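Local coordinates for sensor protein (Haloarcula marismortui ATCC 43049, PDB 3BWL) that probably acts as a sensor histidine kinase, autophosphorylating a histidine with ATP, this piece being a PAS domain that holds an indole-carbaldehyde ligand in its pocket, at residues Tyr93-Leu107 and Glu113-Ile125. Sequence-based numbering, arbitrary orientation. Where two conformers were deposited one is given.
Sequences YERRDGSTMSVEVHL and EGEDRFLAISRDI. With I3A (1H-indole-3-carbaldehyde), chain F.
Tyr-93 and Ser-122 share a hydrogen bond between their hydroxyls, OH to OG at 2.7 Å, the serine lying at the ring's edge near its plane. With CG anti to the carbonyl carbon (chi1 -71°), the tyrosine ring reaches past strand 100-107 to strand 115-124, and its OH also comes within 3.2 Å of C2 of the indole ligand. Beneath this link, the two strands pair antiparallel: Glu-104 with Arg-123 and His-106 with Ile-121 each exchange two backbone hydrogen bonds, that from His-106 N to Ile-121 O being nearly straight (2.8 Å, 176° at the hydrogen). Ile-125 N adds a fifth, to Ser-102 O. Close by, a water donates to Asp-124 OD1 at 2.6 Å and accepts a weak bond from Ser-102 N.

Side chains divide between the two faces of the sheet. Val-103, Val-105, Leu-107, Ala-120 and Ser-122 share the ligand side, where Leu-107 CD1 lies 3.7 Å from Ala-120 CB and its CG nears Phe-118 CD1. Ala-120 CB presses to 3.0 Å from the ligand's aldehyde O, and Val-105 CG2 approaches C2. Glu-104, His-106 and Arg-123 occupy the other face, where Glu-104 and Arg-123 form salt bridges with Arg-123 and Glu-104 of the second subunit, respectively, and Arg-123 another with Asp-28 of its own chain. A PAS-fold hairpin thus works two ways, one face lining the ligand pocket and the other contributing to the interface with the second subunit.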
loop_
_atom_site.group_PDB
_atom_site.type_symbol
_atom_site.label_atom_id
_atom_site.label_comp_id
_atom_site.label_asym_id
_atom_site.label_seq_id
_atom_site.Cartn_x
_atom_site.Cartn_y
_atom_site.Cartn_z
ATOM N N TYR A 93 14.830 8.833 -7.427
ATOM C CA TYR A 93 15.635 8.052 -6.500
ATOM C C TYR A 93 16.962 7.636 -7.126
ATOM O O TYR A 93 17.023 7.358 -8.311
ATOM C CB TYR A 93 14.892 6.785 -6.059
ATOM C CG TYR A 93 13.714 7.053 -5.133
ATOM C CD1 TYR A 93 13.872 7.858 -3.996
ATOM C CD2 TYR A 93 12.473 6.461 -5.355
ATOM C CE1 TYR A 93 12.805 8.083 -3.134
ATOM C CE2 TYR A 93 11.376 6.672 -4.496
ATOM C CZ TYR A 93 11.555 7.507 -3.401
ATOM O OH TYR A 93 10.503 7.739 -2.561
ATOM N N GLU A 94 17.987 7.625 -6.295
ATOM C CA GLU A 94 19.296 7.100 -6.662
ATOM C C GLU A 94 19.447 5.736 -6.022
ATOM O O GLU A 94 19.390 5.598 -4.777
ATOM C CB GLU A 94 20.375 8.023 -6.133
ATOM C CG GLU A 94 21.761 7.687 -6.647
ATOM C CD GLU A 94 22.779 8.710 -6.160
ATOM O OE1 GLU A 94 22.768 9.048 -4.949
ATOM O OE2 GLU A 94 23.575 9.199 -6.982
ATOM N N ARG A 95 19.608 4.721 -6.866
ATOM C CA ARG A 95 19.859 3.380 -6.388
ATOM C C ARG A 95 21.287 3.226 -5.823
ATOM O O ARG A 95 22.199 4.042 -6.139
ATOM C CB ARG A 95 19.656 2.358 -7.513
ATOM C CG ARG A 95 18.241 2.399 -8.159
ATOM C CD ARG A 95 18.000 1.044 -8.806
ATOM N NE ARG A 95 16.711 0.998 -9.485
ATOM C CZ ARG A 95 16.452 1.528 -10.684
ATOM N NH1 ARG A 95 17.384 2.209 -11.356
ATOM N NH2 ARG A 95 15.207 1.415 -11.205
ATOM N N ARG A 96 21.495 2.142 -5.065
ATOM C CA ARG A 96 22.844 1.862 -4.536
ATOM C C ARG A 96 23.916 1.861 -5.620
ATOM O O ARG A 96 25.027 2.385 -5.422
ATOM C CB ARG A 96 22.875 0.540 -3.803
ATOM C CG ARG A 96 24.100 0.392 -2.882
ATOM C CD ARG A 96 23.907 -0.878 -2.033
ATOM N NE ARG A 96 24.868 -0.999 -0.940
ATOM C CZ ARG A 96 26.124 -1.416 -1.100
ATOM N NH1 ARG A 96 26.936 -1.511 -0.045
ATOM N NH2 ARG A 96 26.578 -1.723 -2.318
ATOM N N ASP A 97 23.582 1.276 -6.768
ATOM C CA ASP A 97 24.509 1.182 -7.890
ATOM C C ASP A 97 24.658 2.471 -8.719
ATOM O O ASP A 97 25.398 2.479 -9.718
ATOM C CB ASP A 97 24.127 -0.021 -8.775
ATOM C CG ASP A 97 22.812 0.172 -9.549
ATOM O OD1 ASP A 97 22.244 1.289 -9.522
ATOM O OD2 ASP A 97 22.332 -0.806 -10.197
ATOM N N GLY A 98 23.949 3.541 -8.331
ATOM C CA GLY A 98 24.081 4.835 -8.976
ATOM C C GLY A 98 23.126 5.089 -10.117
ATOM O O GLY A 98 23.058 6.210 -10.644
ATOM N N SER A 99 22.392 4.067 -10.527
ATOM C CA SER A 99 21.329 4.286 -11.520
ATOM C C SER A 99 20.213 5.117 -10.874
ATOM O O SER A 99 20.149 5.261 -9.627
ATOM C CB SER A 99 20.803 2.941 -12.038
ATOM O OG SER A 99 20.174 2.200 -10.999
ATOM N N THR A 100 19.322 5.664 -11.701
ATOM C CA THR A 100 18.263 6.491 -11.112
ATOM C C THR A 100 16.895 5.980 -11.523
ATOM O O THR A 100 16.743 5.332 -12.555
ATOM C CB THR A 100 18.409 7.972 -11.467
ATOM O OG1 THR A 100 18.313 8.145 -12.892
ATOM C CG2 THR A 100 19.787 8.494 -10.956
HETATM N N MSE A 101 15.906 6.342 -10.722
HETATM C CA MSE A 101 14.557 5.886 -10.929
HETATM C C MSE A 101 13.621 7.088 -10.804
HETATM O O MSE A 101 13.494 7.604 -9.726
HETATM C CB MSE A 101 14.198 4.869 -9.843
HETATM C CG MSE A 101 12.793 4.340 -10.046
HETATM SE SE MSE A 101 12.294 3.293 -8.455
HETATM C CE MSE A 101 13.815 2.358 -8.342
ATOM N N SER A 102 12.981 7.511 -11.886
ATOM C CA SER A 102 11.970 8.563 -11.787
ATOM C C SER A 102 10.714 8.010 -11.150
ATOM O O SER A 102 10.258 6.934 -11.505
ATOM C CB SER A 102 11.628 9.150 -13.160
ATOM O OG SER A 102 12.669 9.999 -13.579
ATOM N N VAL A 103 10.158 8.761 -10.184
ATOM C CA VAL A 103 8.968 8.294 -9.488
ATOM C C VAL A 103 7.962 9.406 -9.348
ATOM O O VAL A 103 8.314 10.601 -9.392
ATOM C CB VAL A 103 9.292 7.762 -8.055
ATOM C CG1 VAL A 103 10.174 6.513 -8.148
ATOM C CG2 VAL A 103 10.031 8.863 -7.217
ATOM N N GLU A 104 6.713 9.007 -9.227
ATOM C CA GLU A 104 5.708 9.904 -8.684
ATOM C C GLU A 104 5.402 9.445 -7.277
ATOM O O GLU A 104 4.955 8.285 -7.067
ATOM C CB GLU A 104 4.430 9.926 -9.514
ATOM C CG GLU A 104 3.384 10.875 -8.915
ATOM C CD GLU A 104 2.080 10.864 -9.673
ATOM O OE1 GLU A 104 1.386 9.817 -9.670
ATOM O OE2 GLU A 104 1.719 11.910 -10.256
ATOM N N VAL A 105 5.617 10.362 -6.330
ATOM C CA VAL A 105 5.371 10.093 -4.923
ATOM C C VAL A 105 3.980 10.570 -4.573
ATOM O O VAL A 105 3.599 11.710 -4.931
ATOM C CB VAL A 105 6.370 10.887 -4.005
ATOM C CG1 VAL A 105 6.152 10.521 -2.579
ATOM C CG2 VAL A 105 7.805 10.581 -4.377
ATOM N N HIS A 106 3.184 9.697 -3.963
ATOM C CA HIS A 106 1.900 10.146 -3.383
ATOM C C HIS A 106 2.121 10.190 -1.871
ATOM O O HIS A 106 2.283 9.151 -1.231
ATOM C CB HIS A 106 0.740 9.174 -3.767
ATOM C CG HIS A 106 -0.627 9.759 -3.615
ATOM N ND1 HIS A 106 -1.766 9.094 -4.019
ATOM C CD2 HIS A 106 -1.046 10.951 -3.112
ATOM C CE1 HIS A 106 -2.831 9.850 -3.774
ATOM N NE2 HIS A 106 -2.421 10.989 -3.239
ATOM N N LEU A 107 2.129 11.424 -1.311
ATOM C CA LEU A 107 2.502 11.606 0.054
ATOM C C LEU A 107 1.298 12.029 0.908
ATOM O O LEU A 107 0.490 12.875 0.493
ATOM C CB LEU A 107 3.586 12.687 0.120
ATOM C CG LEU A 107 4.213 13.054 1.468
ATOM C CD1 LEU A 107 5.012 11.872 1.977
ATOM C CD2 LEU A 107 5.177 14.212 1.280
ATOM N N GLU A 113 -0.720 5.877 14.948
ATOM C CA GLU A 113 -0.658 5.405 16.355
ATOM C C GLU A 113 -0.162 6.530 17.266
ATOM O O GLU A 113 0.826 6.355 18.006
ATOM C CB GLU A 113 0.266 4.174 16.491
ATOM C CG GLU A 113 0.020 2.988 15.503
ATOM C CD GLU A 113 -1.442 2.516 15.450
ATOM O OE1 GLU A 113 -2.266 3.164 14.750
ATOM O OE2 GLU A 113 -1.758 1.503 16.099
ATOM N N GLY A 114 -0.822 7.690 17.185
ATOM C CA GLY A 114 -0.475 8.844 18.013
ATOM C C GLY A 114 0.649 9.770 17.557
ATOM O O GLY A 114 0.826 10.854 18.129
ATOM N N GLU A 115 1.382 9.374 16.504
ATOM C CA GLU A 115 2.585 10.086 16.049
ATOM C C GLU A 115 2.328 10.852 14.769
ATOM O O GLU A 115 1.529 10.405 13.943
ATOM C CB GLU A 115 3.715 9.096 15.789
ATOM C CG GLU A 115 4.155 8.364 17.055
ATOM C CD GLU A 115 5.168 9.166 17.818
ATOM O OE1 GLU A 115 4.790 10.190 18.423
ATOM O OE2 GLU A 115 6.359 8.787 17.790
ATOM N N ASP A 116 3.015 11.985 14.615
ATOM C CA ASP A 116 2.886 12.814 13.423
ATOM C C ASP A 116 3.776 12.155 12.368
ATOM O O ASP A 116 5.001 12.160 12.487
ATOM C CB ASP A 116 3.334 14.262 13.730
ATOM C CG ASP A 116 3.243 15.201 12.505
ATOM O OD1 ASP A 116 2.378 15.033 11.602
ATOM O OD2 ASP A 116 4.060 16.149 12.460
ATOM N N ARG A 117 3.166 11.557 11.350
ATOM C CA ARG A 117 3.966 10.810 10.346
ATOM C C ARG A 117 3.558 11.149 8.924
ATOM O O ARG A 117 2.479 11.685 8.699
ATOM C CB ARG A 117 3.831 9.289 10.550
ATOM C CG ARG A 117 4.478 8.781 11.861
ATOM C CD ARG A 117 5.997 8.933 11.796
ATOM N NE ARG A 117 6.671 8.430 12.988
ATOM C CZ ARG A 117 7.052 9.198 14.005
ATOM N NH1 ARG A 117 6.789 10.503 14.010
ATOM N NH2 ARG A 117 7.684 8.658 15.042
ATOM N N PHE A 118 4.426 10.808 7.972
ATOM C CA PHE A 118 4.095 10.899 6.561
ATOM C C PHE A 118 4.230 9.494 5.945
ATOM O O PHE A 118 5.192 8.781 6.222
ATOM C CB PHE A 118 5.064 11.825 5.816
ATOM C CG PHE A 118 4.907 13.271 6.191
ATOM C CD1 PHE A 118 4.176 14.113 5.370
ATOM C CD2 PHE A 118 5.449 13.770 7.381
ATOM C CE1 PHE A 118 3.989 15.460 5.707
ATOM C CE2 PHE A 118 5.268 15.155 7.750
ATOM C CZ PHE A 118 4.544 15.972 6.895
ATOM N N LEU A 119 3.284 9.148 5.090
ATOM C CA LEU A 119 3.283 7.865 4.392
ATOM C C LEU A 119 3.419 8.201 2.921
ATOM O O LEU A 119 2.603 8.961 2.366
ATOM C CB LEU A 119 1.959 7.158 4.658
ATOM C CG LEU A 119 1.677 5.816 3.985
ATOM C CD1 LEU A 119 2.786 4.767 4.192
ATOM C CD2 LEU A 119 0.267 5.308 4.467
ATOM N N ALA A 120 4.446 7.632 2.290
ATOM C CA ALA A 120 4.792 7.914 0.895
ATOM C C ALA A 120 4.728 6.644 0.072
ATOM O O ALA A 120 5.361 5.666 0.387
ATOM C CB ALA A 120 6.178 8.534 0.792
ATOM N N ILE A 121 3.901 6.672 -0.954
ATOM C CA ILE A 121 3.829 5.581 -1.916
ATOM C C ILE A 121 4.482 6.086 -3.223
ATOM O O ILE A 121 3.985 7.021 -3.878
ATOM C CB ILE A 121 2.343 5.114 -2.161
ATOM C CG1 ILE A 121 1.558 4.956 -0.838
ATOM C CG2 ILE A 121 2.311 3.867 -3.018
ATOM C CD1 ILE A 121 2.137 4.012 0.198
ATOM N N SER A 122 5.597 5.484 -3.588
ATOM C CA SER A 122 6.357 5.896 -4.803
ATOM C C SER A 122 6.131 4.926 -5.954
ATOM O O SER A 122 6.301 3.700 -5.795
ATOM C CB SER A 122 7.853 6.010 -4.481
ATOM O OG SER A 122 8.065 6.886 -3.351
ATOM N N ARG A 123 5.704 5.476 -7.082
ATOM C CA ARG A 123 5.431 4.694 -8.282
ATOM C C ARG A 123 6.488 5.004 -9.353
ATOM O O ARG A 123 6.670 6.157 -9.719
ATOM C CB ARG A 123 4.026 4.955 -8.830
ATOM C CG ARG A 123 3.813 4.118 -10.033
ATOM C CD ARG A 123 2.388 3.978 -10.404
ATOM N NE ARG A 123 1.655 3.275 -9.336
ATOM C CZ ARG A 123 0.364 2.989 -9.458
ATOM N NH1 ARG A 123 -0.260 3.345 -10.603
ATOM N NH2 ARG A 123 -0.279 2.367 -8.473
ATOM N N ASP A 124 7.159 3.966 -9.845
ATOM C CA ASP A 124 8.126 4.097 -10.917
ATOM C C ASP A 124 7.421 4.649 -12.179
ATOM O O ASP A 124 6.389 4.118 -12.629
ATOM C CB ASP A 124 8.746 2.713 -11.205
ATOM C CG ASP A 124 9.994 2.775 -12.081
ATOM O OD1 ASP A 124 10.276 3.802 -12.745
ATOM O OD2 ASP A 124 10.742 1.768 -12.081
ATOM N N ILE A 125 7.944 5.749 -12.698
ATOM C CA ILE A 125 7.417 6.325 -13.910
ATOM C C ILE A 125 8.470 6.304 -15.032
ATOM O O ILE A 125 8.437 7.170 -15.916
ATOM C CB ILE A 125 6.807 7.752 -13.656
ATOM C CG1 ILE A 125 7.883 8.715 -13.165
ATOM C CG2 ILE A 125 5.602 7.625 -12.697
ATOM C CD1 ILE A 125 7.378 10.134 -12.776
HETATM O O I3A F . 8.784 9.916 1.170
HETATM C "C3'" I3A F . 9.361 9.806 0.094
HETATM C C3 I3A F . 9.841 11.032 -0.632
HETATM C C2 I3A F . 10.586 10.904 -1.835
HETATM N N I3A F . 10.855 12.212 -2.158
HETATM C C8 I3A F . 10.357 13.087 -1.238
HETATM C C9 I3A F . 9.719 12.377 -0.225
HETATM C C4 I3A F . 9.095 13.051 0.844
HETATM C C5 I3A F . 9.166 14.468 0.904
HETATM C C6 I3A F . 9.842 15.185 -0.097
HETATM C C7 I3A F . 10.427 14.488 -1.174
HETATM O O HOH W 1 12.296 4.986 -13.931
#